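Local coordinates for protein Exo-beta-1,3-galactanase (Bifidobacterium bifidum, PDB 5FLW) that probably acts as a family 43 glycoside hydrolase that releases galactose from the non-reducing ends of beta-1,3-galactan chains, at residues F45-C50 with H62-V68; Y95-I99 with L165-L170; Y108-A114 with F125-T130; Y134-G140 with M152-H158. All coordinates share one frame; numbering follows the deposited sequence.

Contact 1. Residues F45-C50 with H62-V68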
loop_
_atom_site.group_PDB
_atom_site.type_symbol
_atom_site.label_atom_id
_atom_site.label_comp_id
_atom_site.label_asym_id
_atom_site.label_seq_id
_atom_site.Cartn_x
_atom_site.Cartn_y
_atom_site.Cartn_z
ATOM N N PHE A 45 -11.848 12.700 -1.578
ATOM C CA PHE A 45 -10.638 12.980 -0.819
ATOM C C PHE A 45 -10.933 13.836 0.414
ATOM O O PHE A 45 -11.482 14.943 0.295
ATOM C CB PHE A 45 -9.589 13.652 -1.689
ATOM C CG PHE A 45 -8.274 13.790 -0.992
ATOM C CD1 PHE A 45 -7.594 12.651 -0.568
ATOM C CD2 PHE A 45 -7.708 15.053 -0.759
ATOM C CE1 PHE A 45 -6.356 12.778 0.089
ATOM C CE2 PHE A 45 -6.481 15.182 -0.088
ATOM C CZ PHE A 45 -5.799 14.055 0.321
ATOM N N GLN A 46 -10.534 13.327 1.605
ATOM C CA GLN A 46 -10.727 14.009 2.880
ATOM C C GLN A 46 -9.411 14.115 3.650
ATOM O O GLN A 46 -9.413 14.336 4.871
ATOM C CB GLN A 46 -11.819 13.351 3.732
ATOM C CG GLN A 46 -13.156 13.282 3.016
ATOM C CD GLN A 46 -13.996 12.111 3.481
ATOM O OE1 GLN A 46 -14.398 12.037 4.655
ATOM N NE2 GLN A 46 -14.246 11.165 2.570
ATOM N N GLY A 47 -8.283 13.940 2.965
ATOM C CA GLY A 47 -6.989 14.019 3.616
ATOM C C GLY A 47 -6.362 12.649 3.843
ATOM O O GLY A 47 -6.995 11.590 3.690
ATOM N N VAL A 48 -5.077 12.702 4.204
ATOM C CA VAL A 48 -4.293 11.534 4.575
ATOM C C VAL A 48 -4.054 11.605 6.081
ATOM O O VAL A 48 -3.520 12.603 6.589
ATOM C CB VAL A 48 -2.966 11.467 3.805
ATOM C CG1 VAL A 48 -2.126 10.279 4.304
ATOM C CG2 VAL A 48 -3.246 11.335 2.297
ATOM N N CYS A 49 -4.450 10.537 6.777
ATOM C CA CYS A 49 -4.276 10.398 8.220
ATOM C C CYS A 49 -2.975 9.665 8.530
ATOM O O CYS A 49 -2.666 8.647 7.905
ATOM C CB CYS A 49 -5.436 9.574 8.788
ATOM S SG CYS A 49 -7.017 10.438 8.680
ATOM N N CYS A 50 -2.265 10.139 9.560
ATOM C CA CYS A 50 -1.033 9.508 10.019
ATOM C C CYS A 50 -1.230 8.930 11.418
ATOM O O CYS A 50 -1.783 9.606 12.297
ATOM C CB CYS A 50 0.126 10.516 10.034
ATOM S SG CYS A 50 1.684 9.874 10.644
ATOM N N HIS A 62 -1.540 11.194 14.561
ATOM C CA HIS A 62 -0.845 12.448 14.290
ATOM C C HIS A 62 -1.663 13.381 13.388
ATOM O O HIS A 62 -1.110 14.318 12.792
ATOM C CB HIS A 62 0.557 12.176 13.739
ATOM C CG HIS A 62 1.436 11.489 14.728
ATOM N ND1 HIS A 62 2.173 12.178 15.670
ATOM C CD2 HIS A 62 1.574 10.171 15.026
ATOM C CE1 HIS A 62 2.804 11.311 16.446
ATOM N NE2 HIS A 62 2.447 10.086 16.081
ATOM N N GLY A 63 -2.975 13.112 13.263
ATOM C CA GLY A 63 -3.865 13.984 12.530
ATOM C C GLY A 63 -3.728 13.845 11.025
ATOM O O GLY A 63 -3.097 12.927 10.493
ATOM N N ILE A 64 -4.355 14.789 10.332
ATOM C CA ILE A 64 -4.300 14.849 8.873
ATOM C C ILE A 64 -2.979 15.514 8.482
ATOM O O ILE A 64 -2.746 16.683 8.814
ATOM C CB ILE A 64 -5.517 15.609 8.301
ATOM C CG1 ILE A 64 -6.824 14.823 8.593
ATOM C CG2 ILE A 64 -5.369 15.855 6.799
ATOM C CD1 ILE A 64 -8.101 15.534 8.262
ATOM N N VAL A 65 -2.124 14.767 7.768
ATOM C CA VAL A 65 -0.795 15.232 7.375
ATOM C C VAL A 65 -0.727 15.704 5.915
ATOM O O VAL A 65 0.233 16.397 5.552
ATOM C CB VAL A 65 0.317 14.196 7.713
ATOM C CG1 VAL A 65 0.303 13.884 9.213
ATOM C CG2 VAL A 65 0.170 12.894 6.919
ATOM N N LEU A 66 -1.707 15.348 5.081
ATOM C CA LEU A 66 -1.882 15.937 3.751
ATOM C C LEU A 66 -3.347 16.362 3.676
ATOM O O LEU A 66 -4.249 15.512 3.703
ATOM C CB LEU A 66 -1.506 14.969 2.622
ATOM C CG LEU A 66 -1.766 15.493 1.200
ATOM C CD1 LEU A 66 -0.982 16.758 0.932
ATOM C CD2 LEU A 66 -1.498 14.423 0.120
ATOM N N ASP A 67 -3.584 17.662 3.644
ATOM C CA ASP A 67 -4.937 18.185 3.707
ATOM C C ASP A 67 -5.626 18.077 2.352
ATOM O O ASP A 67 -4.989 17.976 1.294
ATOM C CB ASP A 67 -4.912 19.666 4.065
ATOM C CG ASP A 67 -4.597 19.911 5.525
ATOM O OD1 ASP A 67 -5.107 19.153 6.377
ATOM O OD2 ASP A 67 -3.840 20.869 5.819
ATOM N N VAL A 68 -6.963 18.130 2.404
ATOM C CA VAL A 68 -7.727 18.510 1.225
ATOM C C VAL A 68 -7.199 19.856 0.727
ATOM O O VAL A 68 -6.935 20.766 1.521
ATOM C CB VAL A 68 -9.217 18.617 1.590
ATOM C CG1 VAL A 68 -10.024 18.994 0.361
ATOM C CG2 VAL A 68 -9.723 17.330 2.196
HETATM O O HOH W 1 -4.604 10.382 12.116
#
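Val48 and Leu66 pack against each other on the buried face of this antiparallel pair, with their CB atoms 4.0 Å apart. Their side chains cross obliquely, and CG2 of Val48 meets CB and CD2 of Leu66. Strands 48-53 and 60-66 form a hairpin, the last two of a four-stranded propeller blade. Val48 N donates to Leu66 O, and Val48 O accepts from Val65 N (2.8 Å). The register slips by one residue between Val48 and Cys49, which makes a beta bulge. The tightest spot is next to it, where Val65 CG1 sits 3.5 Å from Cys50 CB. Phe45 turns its CG away from its backbone N (chi1 -172°), which brings the ring edge to Asp67 O, with CE2 3.5 Å from that oxygen. Met97 and Ile99 of strand 95-102 cover this apolar side. The opposite face is looser. Ile64 is exposed, and its CG1 stays 4.4 Å from Cys49 SG. At the His62 end, His62 N bonds to Cys50 O and Cys50 N bonds to Gly63 O. A water donates to Cys50 O (2.9 Å) and weakly to Gly63 O. The His62 ring is held elsewhere, by Thr52 through NE2. The chemistry is thus mostly backbone bonding with an apolar inner face. Leu66 N, beside the bulge, is buried without a hydrogen-bond partner, consistent with pairing disturbed where the chain turns its corner.

Contact 2. Residues Y95-I99 with L165-L170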
loop_
_atom_site.group_PDB
_atom_site.type_symbol
_atom_site.label_atom_id
_atom_site.label_comp_id
_atom_site.label_asym_id
_atom_site.label_seq_id
_atom_site.Cartn_x
_atom_site.Cartn_y
_atom_site.Cartn_z
ATOM N N TYR A 95 10.883 13.608 3.373
ATOM C CA TYR A 95 9.849 12.585 3.317
ATOM C C TYR A 95 8.915 12.916 2.152
ATOM O O TYR A 95 8.316 13.996 2.121
ATOM C CB TYR A 95 9.093 12.557 4.642
ATOM C CG TYR A 95 10.008 12.143 5.776
ATOM C CD1 TYR A 95 10.802 13.081 6.449
ATOM C CD2 TYR A 95 10.134 10.781 6.137
ATOM C CE1 TYR A 95 11.655 12.678 7.460
ATOM C CE2 TYR A 95 10.982 10.386 7.148
ATOM C CZ TYR A 95 11.731 11.335 7.803
ATOM O OH TYR A 95 12.586 10.958 8.809
ATOM N N VAL A 96 8.822 12.005 1.180
ATOM C CA VAL A 96 8.028 12.215 -0.025
ATOM C C VAL A 96 6.811 11.303 0.045
ATOM O O VAL A 96 6.939 10.094 0.288
ATOM C CB VAL A 96 8.839 11.975 -1.311
ATOM C CG1 VAL A 96 7.998 12.337 -2.513
ATOM C CG2 VAL A 96 10.175 12.732 -1.288
ATOM N N MET A 97 5.633 11.888 -0.159
ATOM C CA MET A 97 4.385 11.156 -0.209
ATOM C C MET A 97 3.893 11.043 -1.655
ATOM O O MET A 97 3.991 12.002 -2.438
ATOM C CB MET A 97 3.324 11.837 0.652
ATOM C CG MET A 97 1.998 11.099 0.677
ATOM S SD MET A 97 0.762 11.873 1.792
ATOM C CE MET A 97 1.470 11.492 3.397
ATOM N N TYR A 98 3.392 9.846 -1.998
ATOM C CA TYR A 98 2.791 9.529 -3.293
ATOM C C TYR A 98 1.328 9.167 -3.065
ATOM O O TYR A 98 0.988 8.565 -2.043
ATOM C CB TYR A 98 3.528 8.353 -3.967
ATOM C CG TYR A 98 5.024 8.538 -3.891
ATOM C CD1 TYR A 98 5.695 9.327 -4.834
ATOM C CD2 TYR A 98 5.760 7.977 -2.845
ATOM C CE1 TYR A 98 7.081 9.539 -4.746
ATOM C CE2 TYR A 98 7.126 8.192 -2.730
ATOM C CZ TYR A 98 7.791 8.971 -3.685
ATOM O OH TYR A 98 9.144 9.183 -3.589
ATOM N N ILE A 99 0.456 9.534 -4.003
ATOM C CA ILE A 99 -0.968 9.252 -3.836
ATOM C C ILE A 99 -1.562 8.991 -5.209
ATOM O O ILE A 99 -1.112 9.548 -6.211
ATOM C CB ILE A 99 -1.692 10.394 -3.056
ATOM C CG1 ILE A 99 -3.089 9.963 -2.584
ATOM C CG2 ILE A 99 -1.769 11.659 -3.876
ATOM C CD1 ILE A 99 -3.621 10.865 -1.545
ATOM N N LEU A 165 12.499 5.631 -9.023
ATOM C CA LEU A 165 12.457 7.060 -8.770
ATOM C C LEU A 165 13.825 7.687 -9.026
ATOM O O LEU A 165 14.877 7.043 -8.862
ATOM C CB LEU A 165 12.089 7.306 -7.305
ATOM C CG LEU A 165 10.684 6.854 -6.895
ATOM C CD1 LEU A 165 10.560 6.696 -5.367
ATOM C CD2 LEU A 165 9.657 7.855 -7.401
ATOM N N ALA A 166 13.797 8.978 -9.375
ATOM C CA ALA A 166 14.997 9.800 -9.375
ATOM C C ALA A 166 15.593 9.826 -7.966
ATOM O O ALA A 166 14.926 9.494 -6.972
ATOM C CB ALA A 166 14.628 11.227 -9.783
ATOM N N ASP A 167 16.870 10.220 -7.880
ATOM C CA ASP A 167 17.558 10.241 -6.587
ATOM C C ASP A 167 16.895 11.166 -5.580
ATOM O O ASP A 167 17.044 10.956 -4.373
ATOM C CB ASP A 167 19.014 10.683 -6.731
ATOM C CG ASP A 167 19.888 9.643 -7.396
ATOM O OD1 ASP A 167 19.476 8.460 -7.484
ATOM O OD2 ASP A 167 20.984 10.034 -7.862
ATOM N N ASP A 168 16.241 12.234 -6.030
ATOM C CA ASP A 168 15.522 13.091 -5.093
ATOM C C ASP A 168 14.110 12.582 -4.789
ATOM O O ASP A 168 13.359 13.261 -4.078
ATOM C CB ASP A 168 15.501 14.540 -5.586
ATOM C CG ASP A 168 14.731 14.708 -6.890
ATOM O OD1 ASP A 168 14.090 13.752 -7.360
ATOM O OD2 ASP A 168 14.761 15.833 -7.450
ATOM N N TYR A 169 13.733 11.424 -5.340
ATOM C CA TYR A 169 12.468 10.740 -5.085
ATOM C C TYR A 169 11.235 11.504 -5.585
ATOM O O TYR A 169 10.108 11.102 -5.258
ATOM C CB TYR A 169 12.314 10.361 -3.603
ATOM C CG TYR A 169 13.037 9.098 -3.156
ATOM C CD1 TYR A 169 14.114 8.566 -3.875
ATOM C CD2 TYR A 169 12.621 8.415 -2.009
ATOM C CE1 TYR A 169 14.764 7.393 -3.447
ATOM C CE2 TYR A 169 13.261 7.254 -1.577
ATOM C CZ TYR A 169 14.322 6.745 -2.284
ATOM O OH TYR A 169 14.937 5.576 -1.834
ATOM N N LEU A 170 11.394 12.561 -6.409
ATOM C CA LEU A 170 10.264 13.419 -6.788
ATOM C C LEU A 170 9.624 13.048 -8.128
ATOM O O LEU A 170 8.519 13.529 -8.431
ATOM C CB LEU A 170 10.688 14.889 -6.857
ATOM C CG LEU A 170 11.250 15.486 -5.565
ATOM C CD1 LEU A 170 11.648 16.923 -5.821
ATOM C CD2 LEU A 170 10.247 15.384 -4.452
#
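Tyr98 reaches across to the loop 165-170 and donates from OH to Tyr169 O over 2.7 Å. Tyr98 CG lies anti to its carbonyl carbon (chi1 -46°), directing OH there. The hydroxyl lies in the carbonyl plane, on a lone pair, and the carbonyl oxygen lies in the plane of the Tyr98 ring. Leu165 comes from the opposite direction and sets CD1 3.4 Å from Tyr98 OH. Two residues earlier on the strand, Val96 CG2 touches Tyr169 CB (3.9 Å) and Leu170 CD2 (4.1 Å). The next shell fixes the loop. A type I turn runs from Ala166 to Tyr169, closed by Tyr169 N to Ala166 O. Asp168 adds an Asx turn: its OD1 takes the N-H of Leu170 (3.1 Å) from above the carboxylate plane. The far end of Tyr169 leads away from the strand, and its OH bonds to Gly147 O and Gln143 NE2. The loop connects strands 159-165 and 172-179. It rests against strand 95-102, which lies between strands 80-88 and 110-116 in another sheet.

Contact 3. Residues Y108-A114 with F125-T130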
loop_
_atom_site.group_PDB
_atom_site.type_symbol
_atom_site.label_atom_id
_atom_site.label_comp_id
_atom_site.label_asym_id
_atom_site.label_seq_id
_atom_site.Cartn_x
_atom_site.Cartn_y
_atom_site.Cartn_z
ATOM N N TYR A 108 -8.708 9.996 -14.741
ATOM C CA TYR A 108 -7.498 10.805 -14.563
ATOM C C TYR A 108 -6.240 9.969 -14.345
ATOM O O TYR A 108 -5.218 10.175 -15.023
ATOM C CB TYR A 108 -7.687 11.795 -13.431
ATOM C CG TYR A 108 -6.587 12.844 -13.289
ATOM C CD1 TYR A 108 -6.275 13.716 -14.347
ATOM C CD2 TYR A 108 -5.903 13.018 -12.065
ATOM C CE1 TYR A 108 -5.298 14.727 -14.194
ATOM C CE2 TYR A 108 -4.924 14.021 -11.903
ATOM C CZ TYR A 108 -4.632 14.866 -12.980
ATOM O OH TYR A 108 -3.683 15.873 -12.874
ATOM N N ALA A 109 -6.272 9.090 -13.341
ATOM C CA ALA A 109 -5.268 8.048 -13.164
ATOM C C ALA A 109 -3.835 8.619 -13.133
ATOM O O ALA A 109 -2.973 8.269 -13.950
ATOM C CB ALA A 109 -5.454 6.961 -14.225
ATOM N N HIS A 110 -3.573 9.485 -12.149
ATOM C CA HIS A 110 -2.244 10.065 -11.963
ATOM C C HIS A 110 -1.656 9.664 -10.607
ATOM O O HIS A 110 -2.352 9.163 -9.714
ATOM C CB HIS A 110 -2.299 11.599 -11.975
ATOM C CG HIS A 110 -2.259 12.218 -13.342
ATOM N ND1 HIS A 110 -3.146 11.877 -14.341
ATOM C CD2 HIS A 110 -1.482 13.207 -13.847
ATOM C CE1 HIS A 110 -2.902 12.617 -15.412
ATOM N NE2 HIS A 110 -1.885 13.416 -15.145
ATOM N N ILE A 111 -0.351 9.937 -10.456
ATOM C CA ILE A 111 0.335 9.922 -9.164
ATOM C C ILE A 111 0.473 11.372 -8.708
ATOM O O ILE A 111 0.970 12.216 -9.466
ATOM C CB ILE A 111 1.739 9.289 -9.286
ATOM C CG1 ILE A 111 1.661 7.833 -9.793
ATOM C CG2 ILE A 111 2.497 9.375 -7.950
ATOM C CD1 ILE A 111 2.972 7.229 -10.317
ATOM N N GLY A 112 0.048 11.673 -7.480
ATOM C CA GLY A 112 0.346 12.959 -6.851
ATOM C C GLY A 112 1.567 12.846 -5.948
ATOM O O GLY A 112 1.792 11.802 -5.329
ATOM N N VAL A 113 2.368 13.918 -5.904
ATOM C CA VAL A 113 3.617 13.969 -5.140
ATOM C C VAL A 113 3.543 15.151 -4.167
ATOM O O VAL A 113 3.247 16.281 -4.583
ATOM C CB VAL A 113 4.848 14.105 -6.067
ATOM C CG1 VAL A 113 6.123 14.159 -5.257
ATOM C CG2 VAL A 113 4.922 12.957 -7.065
ATOM N N ALA A 114 3.815 14.882 -2.871
ATOM C CA ALA A 114 3.905 15.894 -1.812
ATOM C C ALA A 114 5.174 15.644 -0.986
ATOM O O ALA A 114 5.708 14.528 -0.963
ATOM C CB ALA A 114 2.669 15.883 -0.888
ATOM N N PHE A 125 1.677 19.678 -1.188
ATOM C CA PHE A 125 1.339 19.084 -2.474
ATOM C C PHE A 125 2.045 19.828 -3.615
ATOM O O PHE A 125 1.875 21.050 -3.773
ATOM C CB PHE A 125 -0.172 19.171 -2.647
ATOM C CG PHE A 125 -0.687 18.585 -3.933
ATOM C CD1 PHE A 125 -0.139 17.421 -4.474
ATOM C CD2 PHE A 125 -1.778 19.176 -4.583
ATOM C CE1 PHE A 125 -0.663 16.870 -5.668
ATOM C CE2 PHE A 125 -2.303 18.621 -5.766
ATOM C CZ PHE A 125 -1.748 17.480 -6.297
ATOM N N GLN A 126 2.776 19.074 -4.450
ATOM C CA GLN A 126 3.569 19.649 -5.540
ATOM C C GLN A 126 3.039 19.323 -6.935
ATOM O O GLN A 126 2.477 20.201 -7.595
ATOM C CB GLN A 126 5.059 19.321 -5.384
ATOM C CG GLN A 126 5.599 19.907 -4.095
ATOM C CD GLN A 126 7.110 19.953 -4.008
ATOM O OE1 GLN A 126 7.814 19.151 -4.610
ATOM N NE2 GLN A 126 7.610 20.882 -3.201
ATOM N N THR A 127 3.178 18.089 -7.401
ATOM C CA THR A 127 2.915 17.752 -8.795
ATOM C C THR A 127 1.882 16.625 -8.902
ATOM O O THR A 127 1.629 15.870 -7.949
ATOM C CB THR A 127 4.217 17.230 -9.485
ATOM O OG1 THR A 127 4.754 16.133 -8.719
ATOM C CG2 THR A 127 5.275 18.342 -9.676
ATOM N N THR A 128 1.307 16.485 -10.100
ATOM C CA THR A 128 0.769 15.199 -10.524
ATOM C C THR A 128 1.595 14.760 -11.726
ATOM O O THR A 128 2.045 15.600 -12.518
ATOM C CB THR A 128 -0.739 15.173 -10.834
ATOM O OG1 THR A 128 -0.986 15.919 -12.028
ATOM C CG2 THR A 128 -1.546 15.734 -9.688
ATOM N N ILE A 129 1.876 13.445 -11.805
ATOM C CA ILE A 129 2.754 12.908 -12.831
ATOM C C ILE A 129 2.190 11.597 -13.366
ATOM O O ILE A 129 1.411 10.904 -12.701
ATOM C CB ILE A 129 4.201 12.681 -12.298
ATOM C CG1 ILE A 129 4.304 11.437 -11.387
ATOM C CG2 ILE A 129 4.751 13.987 -11.609
ATOM C CD1 ILE A 129 5.735 11.173 -10.835
ATOM N N THR A 130 2.623 11.259 -14.582
ATOM C CA THR A 130 2.441 9.934 -15.173
ATOM C C THR A 130 3.762 9.565 -15.833
ATOM O O THR A 130 4.590 10.433 -16.099
ATOM C CB THR A 130 1.332 9.879 -16.265
ATOM O OG1 THR A 130 1.822 10.461 -17.477
ATOM C CG2 THR A 130 0.086 10.615 -15.851
#
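His110 carries much of this contact with Thr128 and Thr130. Its CB lies 3.8 Å from Ile129 O. Beyond it, the ring has Thr130 CG2 over one face, in a CH-pi contact 3.5 Å from the centroid and 8° off the ring normal. The Tyr108 ring covers the opposite face, with CZ over the centre. CD2 comes 3.3 Å from Thr128 OG1. Tyr108 O accepts from ND1 (2.8 Å) in the imidazole plane, though ND1 stands above the carbonyl plane; this restrains the ring. At the tip, NE2 and CE1 both lie against Thr130 CG2. Thr128 OG1 sits between its own backbone N and carbonyl carbon (chi1 70°), where it shares a 2.8 Å hydrogen bond with Tyr108 OH. Further along this hairpin (strands 110-116 and 124-129, the latter outermost in its blade), Ile111 and Ile129 pair through both backbone bonds, and Ile111 CB touches Ile129 CG1. Then a classic beta bulge sets Gln126 and Thr127 against Val113. Val113 O takes Gln126 N at 2.8 Å and Thr127 N only weakly. The contact therefore changes along its length. One end is a sandwiched imidazole with a hydroxyl pair, and the other is held chiefly by backbone bonds that the bulge makes uneven.

Contact 4. Residues Y134-G140 with M152-H158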
loop_
_atom_site.group_PDB
_atom_site.type_symbol
_atom_site.label_atom_id
_atom_site.label_comp_id
_atom_site.label_asym_id
_atom_site.label_seq_id
_atom_site.Cartn_x
_atom_site.Cartn_y
_atom_site.Cartn_z
ATOM N N TYR A 134 0.765 7.247 -19.362
ATOM C CA TYR A 134 0.057 6.007 -19.053
ATOM C C TYR A 134 -0.799 6.149 -17.797
ATOM O O TYR A 134 -0.483 6.918 -16.880
ATOM C CB TYR A 134 1.045 4.849 -18.828
ATOM C CG TYR A 134 1.943 4.531 -20.012
ATOM C CD1 TYR A 134 1.584 4.891 -21.292
ATOM C CD2 TYR A 134 3.134 3.829 -19.841
ATOM C CE1 TYR A 134 2.408 4.598 -22.392
ATOM C CE2 TYR A 134 3.941 3.537 -20.904
ATOM C CZ TYR A 134 3.576 3.911 -22.180
ATOM O OH TYR A 134 4.409 3.620 -23.233
ATOM N N LEU A 135 -1.864 5.337 -17.738
ATOM C CA LEU A 135 -2.698 5.255 -16.547
ATOM C C LEU A 135 -1.897 4.789 -15.343
ATOM O O LEU A 135 -1.139 3.821 -15.420
ATOM C CB LEU A 135 -3.796 4.222 -16.770
ATOM C CG LEU A 135 -4.779 4.457 -17.909
ATOM C CD1 LEU A 135 -5.609 3.187 -18.213
ATOM C CD2 LEU A 135 -5.674 5.683 -17.595
ATOM N N SER A 136 -2.102 5.450 -14.205
ATOM C CA SER A 136 -1.622 4.981 -12.906
ATOM C C SER A 136 -2.787 5.030 -11.915
ATOM O O SER A 136 -3.387 6.096 -11.708
ATOM C CB SER A 136 -0.460 5.847 -12.405
ATOM O OG SER A 136 -0.004 5.392 -11.138
ATOM N N ARG A 137 -3.146 3.881 -11.343
ATOM C CA ARG A 137 -4.195 3.835 -10.321
ATOM C C ARG A 137 -3.622 3.337 -8.992
ATOM O O ARG A 137 -2.869 4.082 -8.361
ATOM C CB ARG A 137 -5.429 3.116 -10.854
ATOM C CG ARG A 137 -6.072 3.935 -11.992
ATOM C CD ARG A 137 -7.470 3.459 -12.268
ATOM N NE ARG A 137 -8.179 4.211 -13.303
ATOM C CZ ARG A 137 -8.135 3.866 -14.576
ATOM N NH1 ARG A 137 -7.376 2.817 -14.915
ATOM N NH2 ARG A 137 -8.837 4.528 -15.502
ATOM N N ASP A 138 -3.889 2.097 -8.563
ATOM C CA ASP A 138 -3.321 1.649 -7.284
ATOM C C ASP A 138 -1.801 1.748 -7.307
ATOM O O ASP A 138 -1.160 1.450 -8.323
ATOM C CB ASP A 138 -3.655 0.186 -7.020
ATOM C CG ASP A 138 -5.077 -0.023 -6.551
ATOM O OD1 ASP A 138 -5.884 0.952 -6.479
ATOM O OD2 ASP A 138 -5.392 -1.203 -6.302
ATOM N N ILE A 139 -1.224 2.187 -6.184
ATOM C CA ILE A 139 0.217 2.318 -6.048
ATOM C C ILE A 139 0.685 1.646 -4.758
ATOM O O ILE A 139 -0.076 1.476 -3.797
ATOM C CB ILE A 139 0.722 3.785 -6.072
ATOM C CG1 ILE A 139 0.050 4.582 -4.946
ATOM C CG2 ILE A 139 0.529 4.436 -7.462
ATOM C CD1 ILE A 139 0.803 5.849 -4.580
ATOM N N GLY A 140 1.980 1.273 -4.765
ATOM C CA GLY A 140 2.711 0.920 -3.565
ATOM C C GLY A 140 4.139 1.417 -3.710
ATOM O O GLY A 140 4.511 1.933 -4.760
ATOM N N MET A 152 5.290 1.175 -7.327
ATOM C CA MET A 152 4.561 0.206 -8.133
ATOM C C MET A 152 3.235 0.832 -8.515
ATOM O O MET A 152 2.619 1.530 -7.700
ATOM C CB MET A 152 4.333 -1.118 -7.384
ATOM C CG MET A 152 5.613 -1.818 -6.912
ATOM S SD MET A 152 6.243 -1.259 -5.296
ATOM C CE MET A 152 5.098 -2.095 -4.170
ATOM N N SER A 153 2.793 0.589 -9.749
ATOM C CA SER A 153 1.686 1.368 -10.306
ATOM C C SER A 153 0.865 0.508 -11.257
ATOM O O SER A 153 1.359 0.125 -12.324
ATOM C CB SER A 153 2.231 2.597 -11.070
ATOM O OG SER A 153 1.216 3.218 -11.861
ATOM N N GLU A 154 -0.404 0.274 -10.918
ATOM C CA GLU A 154 -1.275 -0.513 -11.784
ATOM C C GLU A 154 -1.767 0.337 -12.953
ATOM O O GLU A 154 -2.306 1.434 -12.757
ATOM C CB GLU A 154 -2.458 -1.089 -10.996
ATOM C CG GLU A 154 -3.229 -2.192 -11.749
ATOM C CD GLU A 154 -4.339 -1.669 -12.665
ATOM O OE1 GLU A 154 -5.014 -0.683 -12.291
ATOM O OE2 GLU A 154 -4.543 -2.247 -13.765
ATOM N N ASP A 155 -1.584 -0.185 -14.168
ATOM C CA ASP A 155 -1.862 0.514 -15.422
ATOM C C ASP A 155 -2.752 -0.410 -16.250
ATOM O O ASP A 155 -2.271 -1.429 -16.780
ATOM C CB ASP A 155 -0.519 0.812 -16.097
ATOM C CG ASP A 155 -0.622 1.238 -17.558
ATOM O OD1 ASP A 155 -1.716 1.306 -18.159
ATOM O OD2 ASP A 155 0.483 1.486 -18.132
ATOM N N ARG A 156 -4.051 -0.065 -16.356
ATOM C CA ARG A 156 -5.018 -1.012 -16.935
ATOM C C ARG A 156 -4.680 -1.416 -18.376
ATOM O O ARG A 156 -5.071 -2.509 -18.821
ATOM C CB ARG A 156 -6.444 -0.491 -16.842
ATOM C CG ARG A 156 -7.533 -1.599 -17.014
ATOM C CD ARG A 156 -7.532 -2.631 -15.869
ATOM N NE ARG A 156 -7.244 -2.002 -14.572
ATOM C CZ ARG A 156 -8.163 -1.560 -13.700
ATOM N NH1 ARG A 156 -9.470 -1.670 -13.947
ATOM N NH2 ARG A 156 -7.762 -0.975 -12.570
ATOM N N ASP A 157 -3.972 -0.559 -19.128
ATOM C CA ASP A 157 -3.683 -0.885 -20.520
ATOM C C ASP A 157 -2.456 -1.786 -20.685
ATOM O O ASP A 157 -2.291 -2.373 -21.762
ATOM C CB ASP A 157 -3.453 0.377 -21.353
ATOM C CG ASP A 157 -4.648 1.327 -21.363
ATOM O OD1 ASP A 157 -5.811 0.878 -21.465
ATOM O OD2 ASP A 157 -4.378 2.544 -21.250
ATOM N N HIS A 158 -1.568 -1.888 -19.658
ATOM C CA HIS A 158 -0.269 -2.546 -19.855
ATOM C C HIS A 158 0.069 -3.629 -18.839
ATOM O O HIS A 158 0.645 -4.673 -19.212
ATOM C CB HIS A 158 0.906 -1.538 -19.920
ATOM C CG HIS A 158 0.760 -0.505 -20.993
ATOM N ND1 HIS A 158 0.559 0.829 -20.726
ATOM C CD2 HIS A 158 0.758 -0.619 -22.341
ATOM C CE1 HIS A 158 0.454 1.501 -21.859
ATOM N NE2 HIS A 158 0.571 0.644 -22.854
HETATM O O HOH W 2 1.519 3.663 -14.512
HETATM O O HOH W 3 -1.950 3.417 -19.888
HETATM O O HOH W 4 -4.874 1.389 -14.124
HETATM O O HOH W 5 -5.554 -0.091 -9.649
#
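Tyr134 offers one ring face to the edge of His158, whose CE1 stands over its centre. The ring centroids are 4.5 Å apart and the planes meet at 53°. The His158 ring is steered by Asp155: ND1 donates to OD2 over 2.7 Å, with that oxygen in the imidazole plane. Asp155 OD2 also bonds to His161 NE2, while OD1 accepts Asp157 N in an Asx turn. Leu135 lays CD1 3.3 Å from Asp157 OD2. Ser136 and Ser153 both swing OG away from their backbone N, and Ser136 OG and Ser153 OG share a 2.6 Å hydrogen bond. Glu154 is bent at chi2 (-87°) and Arg156 at chi2 and chi3. The guanidinium thus grips the carboxylate side-on, NH2 to OE1 and NE to OE2, both 2.8 Å. Arg137 instead stays extended from CG to NE. Its NH1 lies 4.5 Å from Arg156 NH2, but a water between the segments accepts from NH1 and donates to Glu154 OE1. Arg137 NH2 bonds to Tyr106 O. Met152 curls at chi2 and chi3, which folds CE back to 3.7 Å from Gly140 C. Backbone bonds join Gly140 to Met152 and Glu154 to both Arg137 and Asp138. The whole is a beta hairpin of strands 139-143 and 149-155, the first two strands of one four-stranded blade in the five-bladed beta-propeller typical of family 43 glycoside hydrolases.

Contacts 1, 3 and 4 each join two strands of a hairpin, in three different propeller blades. Contact 2 instead links blades, small and buried. The other three mix buried and solvent-facing residues. Contacts 2 and 3 hold the same sheet: Ile99 O to Gly112 N and Met97 N to Ala114 O are probable hydrogen bonds. Contact 1 meets contacts 2 and 3 by apolar packing, as at Phe45 CE1 and Ile99 CD1. Contacts 3 and 4 touch through Ala109 O and Ser136 N. Chemistry follows place. Contact 1 is largely apolar inside, contact 2 has one tyrosine-to-carbonyl bond among apolar side chains, contact 3 has a ring cluster at one end, and contact 4 is rich in charges and water.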